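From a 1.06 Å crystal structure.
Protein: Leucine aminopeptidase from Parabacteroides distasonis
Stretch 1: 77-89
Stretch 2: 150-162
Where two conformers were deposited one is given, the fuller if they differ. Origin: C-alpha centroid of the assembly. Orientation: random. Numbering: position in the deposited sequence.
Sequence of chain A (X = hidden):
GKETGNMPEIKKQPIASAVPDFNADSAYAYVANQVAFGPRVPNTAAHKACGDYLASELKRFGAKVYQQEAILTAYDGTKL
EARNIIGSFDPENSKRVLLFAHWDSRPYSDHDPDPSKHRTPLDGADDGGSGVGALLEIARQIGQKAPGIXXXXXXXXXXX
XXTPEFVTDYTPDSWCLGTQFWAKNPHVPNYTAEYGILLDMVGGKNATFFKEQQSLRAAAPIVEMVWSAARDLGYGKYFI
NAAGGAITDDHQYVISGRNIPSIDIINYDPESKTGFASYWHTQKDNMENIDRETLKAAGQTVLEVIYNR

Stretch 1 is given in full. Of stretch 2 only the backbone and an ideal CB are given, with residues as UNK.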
ATOM      1  N   GLY A  77      -7.336  19.720 -11.933  1.00 14.27           N
ATOM      2  CA  GLY A  77      -8.557  20.328 -11.405  1.00 15.17           C
ATOM      3  C   GLY A  77      -9.700  19.351 -11.189  1.00 14.71           C
ATOM      4  O   GLY A  77     -10.715  19.775 -10.630  1.00 16.75           O
ATOM      5  N   THR A  78      -9.601  18.097 -11.606  1.00 15.20           N
ATOM      6  CA  THR A  78     -10.713  17.144 -11.417  1.00 15.51           C
ATOM      7  C   THR A  78     -10.970  17.009  -9.905  1.00 14.77           C
ATOM      8  O   THR A  78     -10.036  16.797  -9.121  1.00 14.48           O
ATOM      9  CB  THR A  78     -10.371  15.739 -12.000  1.00 16.69           C
ATOM     10  OG1 THR A  78      -9.996  15.897 -13.365  1.00 18.41           O
ATOM     11  CG2 THR A  78     -11.574  14.767 -11.935  1.00 18.26           C
ATOM     12  N   LYS A  79     -12.232  17.072  -9.528  1.00 13.71           N
ATOM     13  CA  LYS A  79     -12.645  16.837  -8.184  1.00 13.10           C
ATOM     14  C   LYS A  79     -12.838  15.323  -8.044  1.00 12.85           C
ATOM     15  O   LYS A  79     -13.680  14.710  -8.731  1.00 16.37           O
ATOM     16  CB  LYS A  79     -13.925  17.610  -7.920  1.00 14.26           C
ATOM     17  CG  LYS A  79     -13.731  19.151  -8.003  1.00 16.18           C
ATOM     18  CD  LYS A  79     -12.788  19.678  -6.973  1.00 17.33           C
ATOM     19  CE  LYS A  79     -12.519  21.159  -7.181  1.00 20.94           C
ATOM     20  NZ  LYS A  79     -11.607  21.685  -6.131  1.00 23.85           N
ATOM     21  N   LEU A  80     -12.088  14.725  -7.147  1.00 11.76           N
ATOM     22  CA  LEU A  80     -12.106  13.283  -6.897  1.00 11.19           C
ATOM     23  C   LEU A  80     -12.914  12.981  -5.667  1.00 11.53           C
ATOM     24  O   LEU A  80     -12.657  13.528  -4.583  1.00 11.79           O
ATOM     25  CB  LEU A  80     -10.683  12.768  -6.699  1.00 11.13           C
ATOM     26  CG  LEU A  80      -9.690  13.068  -7.810  1.00 12.61           C
ATOM     27  CD1 LEU A  80      -8.308  12.481  -7.460  1.00 13.60           C
ATOM     28  CD2 LEU A  80     -10.196  12.595  -9.182  1.00 14.17           C
ATOM     29  N   GLU A  81     -13.887  12.083  -5.825  1.00 11.50           N
ATOM     30  CA  GLU A  81     -14.713  11.584  -4.728  0.50 11.61           C
ATOM     31  C   GLU A  81     -13.926  10.493  -4.014  1.00 11.11           C
ATOM     32  O   GLU A  81     -14.048   9.297  -4.332  1.00 11.95           O
ATOM     33  CB  GLU A  81     -16.017  11.037  -5.323  0.50 12.51           C
ATOM     34  CG  GLU A  81     -16.755  12.119  -6.086  0.50 13.59           C
ATOM     35  CD  GLU A  81     -18.045  11.674  -6.739  0.50 17.66           C
ATOM     36  OE1 GLU A  81     -18.060  10.528  -7.309  0.50 17.62           O
ATOM     37  OE2 GLU A  81     -19.011  12.538  -6.729  0.50 19.06           O
ATOM     38  N   ALA A  82     -13.029  10.899  -3.130  1.00 10.72           N
ATOM     39  CA  ALA A  82     -12.062  10.006  -2.498  1.00 10.07           C
ATOM     40  C   ALA A  82     -12.632   9.391  -1.225  1.00  9.63           C
ATOM     41  O   ALA A  82     -13.498   9.969  -0.545  1.00 10.87           O
ATOM     42  CB  ALA A  82     -10.788  10.773  -2.199  1.00 11.84           C
ATOM     43  N   ARG A  83     -12.111   8.215  -0.902  1.00  8.92           N
ATOM     44  CA  ARG A  83     -12.538   7.472   0.265  1.00  9.15           C
ATOM     45  C   ARG A  83     -11.346   6.700   0.816  1.00  8.73           C
ATOM     46  O   ARG A  83     -10.887   5.730   0.224  1.00  9.05           O
ATOM     47  CB  ARG A  83     -13.678   6.520  -0.102  1.00  9.90           C
ATOM     48  CG  ARG A  83     -14.086   5.636   1.028  1.00 11.49           C
ATOM     49  CD  ARG A  83     -15.389   4.923   0.894  1.00 14.03           C
ATOM     50  NE  ARG A  83     -15.536   4.261  -0.413  1.00 12.35           N
ATOM     51  CZ  ARG A  83     -16.447   3.331  -0.691  1.00 11.83           C
ATOM     52  NH1 ARG A  83     -17.063   2.692   0.274  1.00 12.28           N
ATOM     53  NH2 ARG A  83     -16.649   3.003  -1.936  1.00 11.68           N
ATOM     54  N   ASN A  84     -10.807   7.170   1.939  1.00  8.96           N
ATOM     55  CA  ASN A  84      -9.819   6.400   2.695  1.00  8.84           C
ATOM     56  C   ASN A  84     -10.568   5.432   3.600  1.00  8.72           C
ATOM     57  O   ASN A  84     -11.577   5.790   4.186  1.00 10.73           O
ATOM     58  CB  ASN A  84      -8.924   7.305   3.540  1.00  9.12           C
ATOM     59  CG  ASN A  84      -8.112   8.292   2.742  1.00  8.31           C
ATOM     60  OD1 ASN A  84      -7.558   7.964   1.692  1.00  8.53           O
ATOM     61  ND2 ASN A  84      -7.965   9.510   3.286  1.00  9.33           N
ATOM     62  N   ILE A  85     -10.099   4.194   3.668  1.00  8.59           N
ATOM     63  CA  ILE A  85     -10.771   3.150   4.422  1.00  9.27           C
ATOM     64  C   ILE A  85      -9.868   2.686   5.537  1.00  8.41           C
ATOM     65  O   ILE A  85      -8.768   2.226   5.292  1.00  9.36           O
ATOM     66  CB  ILE A  85     -11.203   2.003   3.502  1.00  8.87           C
ATOM     67  CG1 ILE A  85     -12.063   2.497   2.333  1.00 11.02           C
ATOM     68  CG2 ILE A  85     -11.886   0.882   4.279  1.00 12.00           C
ATOM     69  CD1 ILE A  85     -12.258   1.521   1.212  1.00 14.35           C
ATOM     70  N   ILE A  86     -10.357   2.818   6.769  1.00  9.22           N
ATOM     71  CA  ILE A  86      -9.576   2.530   7.950  1.00  8.78           C
ATOM     72  C   ILE A  86     -10.234   1.405   8.751  1.00  9.23           C
ATOM     73  O   ILE A  86     -11.397   1.499   9.042  1.00 10.35           O
ATOM     74  CB  ILE A  86      -9.440   3.766   8.879  1.00 10.94           C
ATOM     75  CG1 ILE A  86      -8.793   4.945   8.152  1.00 11.94           C
ATOM     76  CG2 ILE A  86      -8.653   3.394  10.155  1.00 12.27           C
ATOM     77  CD1 ILE A  86      -9.673   6.000   7.649  1.00 16.20           C
ATOM     78  N   GLY A  87      -9.474   0.359   9.044  1.00  8.60           N
ATOM     79  CA  GLY A  87      -9.939  -0.702   9.938  1.00  9.06           C
ATOM     80  C   GLY A  87      -9.070  -0.782  11.140  1.00  8.94           C
ATOM     81  O   GLY A  87      -7.881  -1.045  11.062  1.00 10.05           O
ATOM     82  N   SER A  88      -9.661  -0.590  12.302  1.00  9.73           N
ATOM     83  CA  SER A  88      -8.899  -0.548  13.556  0.60  9.77           C
ATOM     84  C   SER A  88      -9.232  -1.763  14.422  1.00 10.36           C
ATOM     85  O   SER A  88     -10.417  -2.036  14.735  1.00 11.50           O
ATOM     86  CB  SER A  88      -9.209   0.717  14.353  0.60  9.73           C
ATOM     87  OG  SER A  88      -8.916   1.875  13.593  0.60  9.69           O
ATOM     88  N   PHE A  89      -8.195  -2.468  14.833  1.00 10.45           N
ATOM     89  CA  PHE A  89      -8.329  -3.587  15.750  1.00 10.96           C
ATOM     90  C   PHE A  89      -7.801  -3.150  17.110  1.00 13.29           C
ATOM     91  O   PHE A  89      -6.862  -2.354  17.228  1.00 13.43           O
ATOM     92  CB  PHE A  89      -7.528  -4.750  15.234  1.00 11.81           C
ATOM     93  CG  PHE A  89      -8.024  -5.321  13.950  1.00 11.77           C
ATOM     94  CD1 PHE A  89      -9.000  -6.311  13.935  1.00 12.68           C
ATOM     95  CD2 PHE A  89      -7.443  -4.969  12.748  1.00 12.48           C
ATOM     96  CE1 PHE A  89      -9.382  -6.906  12.769  1.00 12.69           C
ATOM     97  CE2 PHE A  89      -7.841  -5.568  11.599  1.00 13.76           C
ATOM     98  CZ  PHE A  89      -8.827  -6.536  11.596  1.00 13.96           C
ATOM     99  N   UNK A 150      -2.511  -2.547  19.312  1.00 12.14           N
ATOM    100  CA  UNK A 150      -3.515  -2.106  18.368  1.00 11.55           C
ATOM    101  C   UNK A 150      -2.953  -2.067  16.957  1.00  9.51           C
ATOM    102  O   UNK A 150      -1.790  -1.765  16.793  1.00 11.65           O
ATOM    103  CB  UNK A 150      -4.053  -0.730  18.765  1.00 11.55           C
ATOM    104  N   UNK A 151      -3.771  -2.413  15.979  1.00 10.04           N
ATOM    105  CA  UNK A 151      -3.380  -2.331  14.579  1.00  8.79           C
ATOM    106  C   UNK A 151      -4.406  -1.539  13.841  1.00  9.01           C
ATOM    107  O   UNK A 151      -5.616  -1.803  13.938  1.00 10.47           O
ATOM    108  CB  UNK A 151      -3.214  -3.717  13.953  1.00  8.79           C
ATOM    109  N   UNK A 152      -3.959  -0.559  13.063  1.00  8.45           N
ATOM    110  CA  UNK A 152      -4.825   0.152  12.121  1.00  8.77           C
ATOM    111  C   UNK A 152      -4.380  -0.221  10.714  1.00  8.30           C
ATOM    112  O   UNK A 152      -3.216  -0.091  10.393  1.00 10.10           O
ATOM    113  CB  UNK A 152      -4.771   1.666  12.336  1.00  8.77           C
ATOM    114  N   UNK A 153      -5.331  -0.706   9.938  1.00  8.02           N
ATOM    115  CA  UNK A 153      -5.143  -1.007   8.517  1.00  8.30           C
ATOM    116  C   UNK A 153      -5.739   0.187   7.776  1.00  8.30           C
ATOM    117  O   UNK A 153      -6.945   0.438   7.953  1.00  9.24           O
ATOM    118  CB  UNK A 153      -5.798  -2.327   8.106  1.00  8.30           C
ATOM    119  N   UNK A 154      -4.976   0.839   6.947  1.00  7.06           N
ATOM    120  CA  UNK A 154      -5.510   1.955   6.148  1.00  7.63           C
ATOM    121  C   UNK A 154      -5.244   1.734   4.665  1.00  6.83           C
ATOM    122  O   UNK A 154      -4.131   1.520   4.249  1.00  7.42           O
ATOM    123  CB  UNK A 154      -4.895   3.282   6.596  1.00  7.63           C
ATOM    124  N   UNK A 155      -6.365   1.791   3.914  1.00  7.31           N
ATOM    125  CA  UNK A 155      -6.314   1.835   2.471  1.00  7.34           C
ATOM    126  C   UNK A 155      -6.532   3.303   2.048  1.00  7.26           C
ATOM    127  O   UNK A 155      -7.625   3.833   2.175  1.00  7.95           O
ATOM    128  CB  UNK A 155      -7.356   0.902   1.851  1.00  7.34           C
ATOM    129  N   UNK A 156      -5.452   3.910   1.575  1.00  7.43           N
ATOM    130  CA  UNK A 156      -5.474   5.313   1.145  1.00  7.51           C
ATOM    131  C   UNK A 156      -5.866   5.410  -0.330  1.00  7.16           C
ATOM    132  O   UNK A 156      -5.432   4.645  -1.160  1.00  7.40           O
ATOM    133  CB  UNK A 156      -4.111   5.969   1.376  1.00  7.51           C
ATOM    134  N   UNK A 157      -6.694   6.402  -0.595  1.00  7.91           N
ATOM    135  CA  UNK A 157      -7.187   6.659  -1.935  1.00  8.11           C
ATOM    136  C   UNK A 157      -6.393   7.715  -2.643  1.00  8.00           C
ATOM    137  O   UNK A 157      -5.566   8.433  -2.061  1.00  8.77           O
ATOM    138  CB  UNK A 157      -8.660   7.070  -1.890  1.00  8.11           C
ATOM    139  N   UNK A 158      -6.579   7.755  -3.948  1.00  8.86           N
ATOM    140  CA  UNK A 158      -6.097   8.848  -4.782  1.00  8.75           C
ATOM    141  C   UNK A 158      -4.585   9.032  -4.632  1.00  8.80           C
ATOM    142  O   UNK A 158      -4.088  10.166  -4.686  1.00  9.48           O
ATOM    143  CB  UNK A 158      -6.825  10.146  -4.426  1.00  8.75           C
ATOM    144  N   UNK A 159      -3.841   7.936  -4.556  1.00  9.22           N
ATOM    145  CA  UNK A 159      -2.410   8.005  -4.514  1.00  8.78           C
ATOM    146  C   UNK A 159      -1.787   8.194  -5.891  1.00  8.17           C
ATOM    147  O   UNK A 159      -0.716   8.780  -5.986  1.00  9.02           O
ATOM    148  CB  UNK A 159      -1.857   6.739  -3.858  1.00  8.78           C
ATOM    149  N   UNK A 160      -2.446   7.618  -6.899  1.00  8.14           N
ATOM    150  CA  UNK A 160      -1.781   7.379  -8.193  1.00  8.40           C
ATOM    151  C   UNK A 160      -2.445   8.180  -9.334  1.00  8.44           C
ATOM    152  O   UNK A 160      -2.433   7.727 -10.478  1.00  9.16           O
ATOM    153  CB  UNK A 160      -1.807   5.886  -8.525  1.00  8.40           C
ATOM    154  N   UNK A 161      -2.897   9.380  -9.008  1.00  8.49           N
ATOM    155  CA  UNK A 161      -3.548  10.314  -9.941  1.00  9.20           C
ATOM    156  C   UNK A 161      -2.656  11.551 -10.146  1.00  8.89           C
ATOM    157  O   UNK A 161      -3.140  12.615 -10.515  1.00 10.35           O
ATOM    158  CB  UNK A 161      -4.925  10.728  -9.419  1.00  9.20           C
ATOM    159  N   UNK A 162      -1.356  11.409  -9.964  1.00  8.76           N
ATOM    160  CA  UNK A 162      -0.429  12.510 -10.150  1.00  9.13           C
ATOM    161  C   UNK A 162      -0.178  12.814 -11.606  1.00  9.35           C
ATOM    162  O   UNK A 162      -0.554  12.064 -12.515  1.00  9.65           O
ATOM    163  CB  UNK A 162       0.898  12.204  -9.453  1.00  9.13           C
TER

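Residues 79-89 and 150-156 are neighbouring antiparallel strands, so side chains from 151 to 155 alternate between the two faces of the sheet.

Position 150 has an ideal CB pointing sideways, 3.6 Å from Phe89 O. The angles, -71/144, are open to many residues, and a small one fits easily. It is Gly150.

Position 151 pairs with Phe89, its CB on the same face as that ring, 4.6 Å from Phe89 CD2. A beta-branched or other apolar residue would suit. Ile151 places its CB 4.5 Å from Phe89 CD2, while the end of its side chain leads away. Its O accepts from Phe89 N at 2.8 Å; the return bond, from Ile151 N to Phe89 O, is weak.

At 152 the CB turns to the other face, 4.3 Å from Ser88 OG. The hydroxyl invites a polar partner: an Asp or Asn, one bond longer, could reach it; Ser or Thr would stop short in any staggered rotamer. Asp152 answers with a carboxylate, and Ser88 OG donates to Asp152 OD1 at 2.7 Å.

Position 153 lies opposite Gly87, which offers no side chain and so leaves room beside the Phe89 ring, whose CE2 is 5.2 Å from the ideal CB. Val, Ile or Leu could use that space. Ile153 does, its CG1 lying at the ring edge, 4.1 Å from Phe89 CE2. Gly87 N donates to Ile153 O at 2.8 Å.

Position 154 faces Ile86, with CG1 4.5 Å from the ideal CB, so an aliphatic residue is expected. Ile154 packs its CG1 3.8 Å from Ile86 CG1.

Position 155 pairs with Ile85 on the opposite face; a large apolar side chain, aliphatic or aromatic, would cover it. Phe155 brings CD2 4.3 Å from Ile85 CB, and its N donates to Ile85 O at 2.8 Å.

At 156 CA-to-CB points away overall, though the ideal CB is 4.0 Å from Asn84 OD1; many residues, apolar or polar, would suit. Phe156 turns its ring edge to Asn84, with CD1 3.7 Å from OD1.

Position 157 points toward stretch 1; its ideal CB is 4.3 Å from Ala82 CB and near Arg83 N, which no backbone oxygen of stretch 2 reaches. A short acceptor, Asp or Asn, would suit. Asp157 OD2 accepts from Arg83 N at 2.7 Å, while Asp157 N donates to Asn84 OD1 at 2.9 Å: side chains replace the backbone pairing here.

Position 158 has positive phi, 57/40, favouring Gly or Asn, yet its CB points at Leu80 CD1, 4.1 Å away, where a small apolar group fits. Ala158 CB lies 4.0 Å from Leu80 CD1.

Positions 159, 160 and 162 are out of reach and undetermined here: Glu159, Asp160 and Gly162.

Position 161 points toward Leu80, with CD1 4.3 Å from its ideal CB; a long apolar or aromatic residue could extend along it toward Thr78. Tyr161 receives Leu80 CD2 over its ring face, and a water bridges Tyr161 OH and Thr78 OG1.

Stretch 2 150-162: GIDIIFFDAEDYG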
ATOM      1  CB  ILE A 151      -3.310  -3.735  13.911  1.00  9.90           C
ATOM      2  CG1 ILE A 151      -2.325  -4.665  14.663  1.00 11.00           C
ATOM      3  CG2 ILE A 151      -2.921  -3.584  12.454  1.00 11.02           C
ATOM      4  CD1 ILE A 151      -0.864  -4.289  14.617  1.00 12.91           C
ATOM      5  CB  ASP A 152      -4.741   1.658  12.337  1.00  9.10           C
ATOM      6  CG  ASP A 152      -5.080   2.010  13.761  1.00 10.07           C
ATOM      7  OD1 ASP A 152      -6.250   1.782  14.138  1.00 10.85           O
ATOM      8  OD2 ASP A 152      -4.153   2.450  14.501  1.00 10.55           O
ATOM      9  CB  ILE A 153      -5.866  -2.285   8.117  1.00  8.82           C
ATOM     10  CG1 ILE A 153      -5.516  -3.508   8.975  1.00 10.60           C
ATOM     11  CG2 ILE A 153      -5.755  -2.522   6.641  1.00  9.59           C
ATOM     12  CD1 ILE A 153      -4.134  -4.001   8.782  1.00 11.51           C
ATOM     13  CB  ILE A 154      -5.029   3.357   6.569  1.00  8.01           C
ATOM     14  CG1 ILE A 154      -5.302   3.558   8.063  1.00  9.02           C
ATOM     15  CG2 ILE A 154      -5.720   4.400   5.680  1.00  9.57           C
ATOM     16  CD1 ILE A 154      -5.000   4.982   8.593  1.00 11.26           C
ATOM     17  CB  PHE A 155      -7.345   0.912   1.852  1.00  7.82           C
ATOM     18  CG  PHE A 155      -7.298  -0.523   2.364  1.00  8.04           C
ATOM     19  CD1 PHE A 155      -6.108  -1.156   2.656  1.00  7.86           C
ATOM     20  CD2 PHE A 155      -8.485  -1.208   2.522  1.00  8.65           C
ATOM     21  CE1 PHE A 155      -6.132  -2.473   3.114  1.00  9.00           C
ATOM     22  CE2 PHE A 155      -8.496  -2.553   2.956  1.00  8.80           C
ATOM     23  CZ  PHE A 155      -7.283  -3.148   3.246  1.00  9.23           C
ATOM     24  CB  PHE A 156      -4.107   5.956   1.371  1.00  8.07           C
ATOM     25  CG  PHE A 156      -3.795   6.214   2.812  1.00  7.95           C
ATOM     26  CD1 PHE A 156      -4.473   7.162   3.523  1.00  8.08           C
ATOM     27  CD2 PHE A 156      -2.757   5.540   3.457  1.00  8.24           C
ATOM     28  CE1 PHE A 156      -4.173   7.428   4.825  1.00  8.87           C
ATOM     29  CE2 PHE A 156      -2.471   5.829   4.789  1.00  8.66           C
ATOM     30  CZ  PHE A 156      -3.149   6.792   5.456  1.00  8.83           C
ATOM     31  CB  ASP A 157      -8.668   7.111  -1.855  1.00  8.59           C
ATOM     32  CG  ASP A 157      -9.472   6.917  -3.110  1.00  8.43           C
ATOM     33  OD1 ASP A 157      -8.966   6.369  -4.118  1.00  8.72           O
ATOM     34  OD2 ASP A 157     -10.680   7.235  -3.033  1.00  9.74           O
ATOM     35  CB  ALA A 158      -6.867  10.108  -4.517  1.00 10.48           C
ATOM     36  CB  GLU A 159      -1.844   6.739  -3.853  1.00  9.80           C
ATOM     37  CG  GLU A 159      -0.314   6.680  -3.766  1.00 11.89           C
ATOM     38  CD  GLU A 159       0.442   6.247  -4.996  1.00 15.67           C
ATOM     39  OE1 GLU A 159      -0.160   5.504  -5.810  1.00 15.83           O
ATOM     40  OE2 GLU A 159       1.650   6.666  -5.129  1.00 22.78           O
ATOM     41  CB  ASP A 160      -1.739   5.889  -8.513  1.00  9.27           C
ATOM     42  CG  ASP A 160      -0.443   5.458  -9.126  1.00 10.67           C
ATOM     43  OD1 ASP A 160       0.515   6.239  -9.196  1.00 15.17           O
ATOM     44  OD2 ASP A 160      -0.340   4.321  -9.521  1.00 12.98           O
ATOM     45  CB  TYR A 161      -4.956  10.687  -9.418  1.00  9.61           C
ATOM     46  CG  TYR A 161      -6.049  10.895 -10.452  1.00  9.95           C
ATOM     47  CD1 TYR A 161      -6.038  11.966 -11.368  1.00 10.82           C
ATOM     48  CD2 TYR A 161      -7.163  10.067 -10.471  1.00 10.41           C
ATOM     49  CE1 TYR A 161      -7.093  12.140 -12.230  1.00 12.35           C
ATOM     50  CE2 TYR A 161      -8.238  10.275 -11.315  1.00 11.29           C
ATOM     51  CZ  TYR A 161      -8.177  11.332 -12.197  1.00 12.25           C
ATOM     52  OH  TYR A 161      -9.262  11.535 -13.040  1.00 15.19           O
TER
HETATM   53  O   HOH W   1      -9.160  13.561 -14.814  1.00 22.90           O
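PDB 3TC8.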